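Local coordinates for protein Plm1 (Streptomyces sp. HK803, PDB 4HXY) that probably reduces the beta-keto group of a polyketide intermediate with NADPH, as the ketoreductase of the first module of phoslactomycin biosynthesis, at residues L128-A142 and G157-W169. Numbering follows the deposited sequence. Where two conformers were deposited one is given.
Sequences LVDLPERIDDATRRA and GEDQLAVRDGQLW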
loop_
_atom_site.group_PDB
_atom_site.type_symbol
_atom_site.label_atom_id
_atom_site.label_comp_id
_atom_site.label_asym_id
_atom_site.label_seq_id
_atom_site.Cartn_x
_atom_site.Cartn_y
_atom_site.Cartn_z
ATOM N N LEU A 128 -3.295 9.851 11.857
ATOM C CA LEU A 128 -2.223 10.218 10.926
ATOM C C LEU A 128 -2.480 11.618 10.398
ATOM O O LEU A 128 -3.616 11.946 10.042
ATOM C CB LEU A 128 -2.196 9.236 9.747
ATOM C CG LEU A 128 -1.741 7.823 10.097
ATOM C CD1 LEU A 128 -2.400 6.714 9.225
ATOM C CD2 LEU A 128 -0.214 7.773 9.990
ATOM N N VAL A 129 -1.429 12.444 10.364
ATOM C CA VAL A 129 -1.490 13.754 9.727
ATOM C C VAL A 129 -0.298 13.966 8.814
ATOM O O VAL A 129 0.840 13.919 9.264
ATOM C CB VAL A 129 -1.550 14.902 10.728
ATOM C CG1 VAL A 129 -1.872 16.218 9.979
ATOM C CG2 VAL A 129 -2.597 14.633 11.826
ATOM N N ASP A 130 -0.571 14.219 7.537
ATOM C CA ASP A 130 0.481 14.475 6.560
ATOM C C ASP A 130 0.647 15.999 6.391
ATOM O O ASP A 130 -0.309 16.705 6.075
ATOM C CB ASP A 130 0.196 13.803 5.228
ATOM C CG ASP A 130 1.382 13.892 4.282
ATOM O OD1 ASP A 130 2.399 13.167 4.496
ATOM O OD2 ASP A 130 1.288 14.688 3.332
ATOM N N LEU A 131 1.851 16.492 6.630
ATOM C CA LEU A 131 2.117 17.921 6.622
ATOM C C LEU A 131 3.023 18.258 5.444
ATOM O O LEU A 131 3.725 17.404 4.931
ATOM C CB LEU A 131 2.844 18.330 7.911
ATOM C CG LEU A 131 2.145 17.992 9.225
ATOM C CD1 LEU A 131 3.021 18.418 10.374
ATOM C CD2 LEU A 131 0.781 18.641 9.321
ATOM N N PRO A 132 2.999 19.516 5.013
ATOM C CA PRO A 132 4.014 19.934 4.055
ATOM C C PRO A 132 5.400 19.781 4.643
ATOM O O PRO A 132 5.561 19.764 5.863
ATOM C CB PRO A 132 3.722 21.423 3.863
ATOM C CG PRO A 132 2.351 21.637 4.359
ATOM C CD PRO A 132 2.145 20.630 5.437
ATOM N N GLU A 133 6.388 19.661 3.761
ATOM C CA GLU A 133 7.786 19.573 4.160
ATOM C C GLU A 133 8.199 20.793 4.989
ATOM O O GLU A 133 8.735 20.654 6.092
ATOM C CB GLU A 133 8.673 19.455 2.919
ATOM C CG GLU A 133 8.703 18.085 2.261
ATOM C CD GLU A 133 9.873 17.231 2.735
ATOM O OE1 GLU A 133 10.892 17.160 2.006
ATOM O OE2 GLU A 133 9.785 16.643 3.836
ATOM N N ARG A 134 7.936 21.982 4.461
ATOM C CA ARG A 134 8.251 23.226 5.148
ATOM C C ARG A 134 7.109 23.568 6.086
ATOM O O ARG A 134 5.991 23.809 5.654
ATOM C CB ARG A 134 8.511 24.351 4.147
ATOM C CG ARG A 134 8.677 25.755 4.769
ATOM C CD ARG A 134 9.774 25.817 5.830
ATOM N NE ARG A 134 11.065 25.352 5.355
ATOM C CZ ARG A 134 11.965 26.081 4.691
ATOM N NH1 ARG A 134 11.723 27.361 4.413
ATOM N NH2 ARG A 134 13.124 25.550 4.313
ATOM N N ILE A 135 7.400 23.546 7.377
ATOM C CA ILE A 135 6.409 23.866 8.382
ATOM C C ILE A 135 6.368 25.371 8.613
ATOM O O ILE A 135 7.193 25.938 9.327
ATOM C CB ILE A 135 6.690 23.104 9.671
ATOM C CG1 ILE A 135 6.636 21.599 9.386
ATOM C CG2 ILE A 135 5.637 23.447 10.729
ATOM C CD1 ILE A 135 7.190 20.745 10.489
ATOM N N ASP A 136 5.406 26.010 7.971
ATOM C CA ASP A 136 5.149 27.424 8.200
ATOM C C ASP A 136 4.179 27.591 9.373
ATOM O O ASP A 136 3.707 26.606 9.956
ATOM C CB ASP A 136 4.677 28.110 6.906
ATOM C CG ASP A 136 3.377 27.530 6.345
ATOM O OD1 ASP A 136 2.698 26.735 7.028
ATOM O OD2 ASP A 136 3.044 27.876 5.192
ATOM N N ASP A 137 3.901 28.839 9.747
ATOM C CA ASP A 137 2.978 29.107 10.852
ATOM C C ASP A 137 1.573 28.542 10.617
ATOM O O ASP A 137 0.924 28.073 11.560
ATOM C CB ASP A 137 2.903 30.622 11.153
ATOM C CG ASP A 137 3.943 31.089 12.188
ATOM O OD1 ASP A 137 4.293 30.329 13.140
ATOM O OD2 ASP A 137 4.403 32.250 12.057
ATOM N N ALA A 138 1.094 28.583 9.378
ATOM C CA ALA A 138 -0.218 28.048 9.032
ATOM C C ALA A 138 -0.261 26.543 9.314
ATOM O O ALA A 138 -1.237 26.026 9.845
ATOM C CB ALA A 138 -0.531 28.306 7.567
ATOM N N THR A 139 0.816 25.857 8.963
ATOM C CA THR A 139 0.888 24.425 9.182
ATOM C C THR A 139 0.941 24.098 10.669
ATOM O O THR A 139 0.242 23.194 11.148
ATOM C CB THR A 139 2.105 23.825 8.471
ATOM O OG1 THR A 139 2.001 24.080 7.062
ATOM C CG2 THR A 139 2.179 22.335 8.744
ATOM N N ARG A 140 1.755 24.837 11.410
ATOM C CA ARG A 140 1.791 24.688 12.866
ATOM C C ARG A 140 0.407 24.790 13.504
ATOM O O ARG A 140 0.067 24.003 14.378
ATOM C CB ARG A 140 2.695 25.737 13.487
ATOM C CG ARG A 140 4.142 25.459 13.287
ATOM C CD ARG A 140 4.976 26.576 13.879
ATOM N NE ARG A 140 5.286 26.374 15.292
ATOM C CZ ARG A 140 4.709 27.017 16.309
ATOM N NH1 ARG A 140 3.748 27.913 16.112
ATOM N NH2 ARG A 140 5.100 26.756 17.548
ATOM N N ARG A 141 -0.393 25.760 13.061
ATOM C CA ARG A 141 -1.708 25.997 13.654
ATOM C C ARG A 141 -2.741 24.946 13.286
ATOM O O ARG A 141 -3.602 24.610 14.106
ATOM C CB ARG A 141 -2.236 27.391 13.283
ATOM C CG ARG A 141 -1.447 28.541 13.875
ATOM C CD ARG A 141 -2.248 29.852 13.753
ATOM N NE ARG A 141 -2.644 30.109 12.362
ATOM C CZ ARG A 141 -1.914 30.777 11.462
ATOM N NH1 ARG A 141 -0.726 31.308 11.779
ATOM N NH2 ARG A 141 -2.380 30.926 10.224
ATOM N N ALA A 142 -2.652 24.432 12.069
ATOM C CA ALA A 142 -3.527 23.373 11.639
ATOM C C ALA A 142 -3.266 22.117 12.473
ATOM O O ALA A 142 -4.191 21.448 12.875
ATOM C CB ALA A 142 -3.348 23.091 10.148
ATOM N N GLY A 157 -13.500 13.380 15.157
ATOM C CA GLY A 157 -13.363 11.939 14.921
ATOM C C GLY A 157 -12.501 11.590 13.706
ATOM O O GLY A 157 -12.359 10.417 13.356
ATOM N N GLU A 158 -11.945 12.594 13.043
ATOM C CA GLU A 158 -11.134 12.323 11.861
ATOM C C GLU A 158 -9.774 11.796 12.317
ATOM O O GLU A 158 -9.229 12.286 13.314
ATOM C CB GLU A 158 -10.988 13.600 11.023
ATOM C CG GLU A 158 -12.326 14.175 10.497
ATOM C CD GLU A 158 -13.025 13.288 9.487
ATOM O OE1 GLU A 158 -12.387 12.370 8.919
ATOM O OE2 GLU A 158 -14.225 13.520 9.228
ATOM N N ASP A 159 -9.244 10.786 11.619
ATOM C CA ASP A 159 -7.954 10.191 11.988
ATOM C C ASP A 159 -7.008 9.950 10.801
ATOM O O ASP A 159 -5.938 9.370 10.980
ATOM C CB ASP A 159 -8.195 8.878 12.750
ATOM C CG ASP A 159 -8.916 7.812 11.900
ATOM O OD1 ASP A 159 -9.336 8.105 10.750
ATOM O OD2 ASP A 159 -9.035 6.670 12.405
ATOM N N GLN A 160 -7.414 10.382 9.610
ATOM C CA GLN A 160 -6.565 10.315 8.413
ATOM C C GLN A 160 -6.639 11.669 7.723
ATOM O O GLN A 160 -7.531 11.933 6.907
ATOM C CB GLN A 160 -6.976 9.166 7.494
ATOM C CG GLN A 160 -6.753 7.802 8.170
ATOM C CD GLN A 160 -7.084 6.613 7.302
ATOM O OE1 GLN A 160 -6.695 6.557 6.142
ATOM N NE2 GLN A 160 -7.733 5.611 7.890
ATOM N N LEU A 161 -5.677 12.514 8.054
ATOM C CA LEU A 161 -5.732 13.932 7.708
ATOM C C LEU A 161 -4.502 14.381 6.945
ATOM O O LEU A 161 -3.398 13.825 7.097
ATOM C CB LEU A 161 -5.860 14.767 8.990
ATOM C CG LEU A 161 -7.146 14.554 9.794
ATOM C CD1 LEU A 161 -6.986 15.119 11.174
ATOM C CD2 LEU A 161 -8.350 15.181 9.053
ATOM N N ALA A 162 -4.677 15.446 6.167
ATOM C CA ALA A 162 -3.581 16.092 5.490
ATOM C C ALA A 162 -3.757 17.596 5.579
ATOM O O ALA A 162 -4.873 18.112 5.494
ATOM C CB ALA A 162 -3.503 15.636 4.022
ATOM N N VAL A 163 -2.643 18.290 5.757
ATOM C CA VAL A 163 -2.618 19.759 5.721
ATOM C C VAL A 163 -2.031 20.222 4.394
ATOM O O VAL A 163 -0.956 19.785 3.980
ATOM C CB VAL A 163 -1.831 20.366 6.914
ATOM C CG1 VAL A 163 -1.862 21.891 6.811
ATOM C CG2 VAL A 163 -2.431 19.914 8.231
ATOM N N ARG A 164 -2.791 21.060 3.685
ATOM C CA ARG A 164 -2.357 21.626 2.404
ATOM C C ARG A 164 -2.780 23.083 2.381
ATOM O O ARG A 164 -3.953 23.389 2.600
ATOM C CB ARG A 164 -2.981 20.889 1.216
ATOM C CG ARG A 164 -2.590 19.390 1.094
ATOM C CD ARG A 164 -1.130 19.201 0.720
ATOM N NE ARG A 164 -0.780 17.798 0.472
ATOM C CZ ARG A 164 -0.310 16.955 1.389
ATOM N NH1 ARG A 164 -0.136 17.329 2.656
ATOM N NH2 ARG A 164 -0.019 15.724 1.029
ATOM N N ASP A 165 -1.804 23.967 2.184
ATOM C CA ASP A 165 -2.024 25.430 2.200
ATOM C C ASP A 165 -2.819 25.872 3.433
ATOM O O ASP A 165 -3.751 26.682 3.353
ATOM C CB ASP A 165 -2.697 25.900 0.901
ATOM C CG ASP A 165 -2.446 27.399 0.608
ATOM O OD1 ASP A 165 -1.581 28.030 1.271
ATOM O OD2 ASP A 165 -3.113 27.937 -0.307
ATOM N N GLY A 166 -2.473 25.312 4.584
ATOM C CA GLY A 166 -3.140 25.658 5.832
ATOM C C GLY A 166 -4.551 25.120 6.044
ATOM O O GLY A 166 -5.178 25.434 7.045
ATOM N N GLN A 167 -5.049 24.310 5.116
ATOM C CA GLN A 167 -6.379 23.723 5.233
ATOM C C GLN A 167 -6.253 22.246 5.566
ATOM O O GLN A 167 -5.302 21.605 5.134
ATOM C CB GLN A 167 -7.137 23.856 3.917
ATOM C CG GLN A 167 -7.362 25.290 3.479
ATOM C CD GLN A 167 -8.504 25.908 4.235
ATOM O OE1 GLN A 167 -9.671 25.637 3.937
ATOM N NE2 GLN A 167 -8.184 26.716 5.242
ATOM N N LEU A 168 -7.239 21.731 6.291
ATOM C CA LEU A 168 -7.321 20.303 6.636
ATOM C C LEU A 168 -8.167 19.531 5.644
ATOM O O LEU A 168 -9.296 19.934 5.323
ATOM C CB LEU A 168 -7.947 20.098 8.018
ATOM C CG LEU A 168 -7.087 19.846 9.251
ATOM C CD1 LEU A 168 -8.010 19.326 10.350
ATOM C CD2 LEU A 168 -5.933 18.873 9.031
ATOM N N TRP A 169 -7.641 18.387 5.219
ATOM C CA TRP A 169 -8.326 17.482 4.304
ATOM C C TRP A 169 -8.408 16.116 4.969
ATOM O O TRP A 169 -7.465 15.710 5.640
ATOM C CB TRP A 169 -7.562 17.340 2.995
ATOM C CG TRP A 169 -7.518 18.586 2.163
ATOM C CD1 TRP A 169 -6.767 19.694 2.383
ATOM C CD2 TRP A 169 -8.264 18.835 0.963
ATOM N NE1 TRP A 169 -7.008 20.635 1.407
ATOM C CE2 TRP A 169 -7.907 20.122 0.512
ATOM C CE3 TRP A 169 -9.197 18.098 0.230
ATOM C CZ2 TRP A 169 -8.468 20.696 -0.629
ATOM C CZ3 TRP A 169 -9.720 18.640 -0.920
ATOM C CH2 TRP A 169 -9.367 19.943 -1.332
HETATM O O HOH W 1 -4.008 26.781 9.520
HETATM O O HOH W 2 0.055 24.187 5.085
#
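Asp130 and Arg164 show how a salt bridge can pin the end of a parallel strand pair. The guanidinium presents NH1 and NH2 end-on to a single oxygen, Asp130 OD2, which lies in its plane while the carboxylate is turned 63° against it. Arg164 NH2 bonds Asp130 OD2 at 2.8 Å, nearly along its C-O axis; Arg164 NH1, at 3.1 Å from the same oxygen, arrives on the anti side. A bend at chi2 (-69°) folds the arginine chain back so that Arg164 NH1 also donates to Val163 O, 2.9 Å away, from above the carbonyl plane. Asp100 takes Arg164 NE in a second salt bridge, and Thr89 and Ala92 hold Asp130 OD1, so both groups have their rotation fixed. A leucine in place of Arg164 would probably leave the buried Asp130 OD2 and the carboxylate of Asp100 without their countercharge, and Val163 O without the NH1 bond.

Strands 128-131 and 160-164 run side by side, joined by four backbone hydrogen bonds, from Leu128 N to Asp159 O through Val163 N to Asp130 O. On the face of Val129, Val163 CG2 lies alongside Leu131 CD2 at 3.6 Å, the two side chains pointing the same way, and both methyls of Val163 meet Ala142 CB at 3.8 Å. Gly166, at positive phi in the type I' turn, lies close to Ala138 CB; one water links Ala138 O to Gly166 O, another Thr139 OG1 to Gly166 N.

This packing lays helix 137-148, N-capped by Asp136, against the hairpin of strands 160-164 and 167-175, consistent with the Rossmann-like structural subdomain of modular polyketide ketoreductases. Strand 85-90 flanks strand 125-131 in parallel, and Trp111 of helix 105-120 packs against Leu128, Asp130 and Gln160, on the sheet face away from helix 137-148.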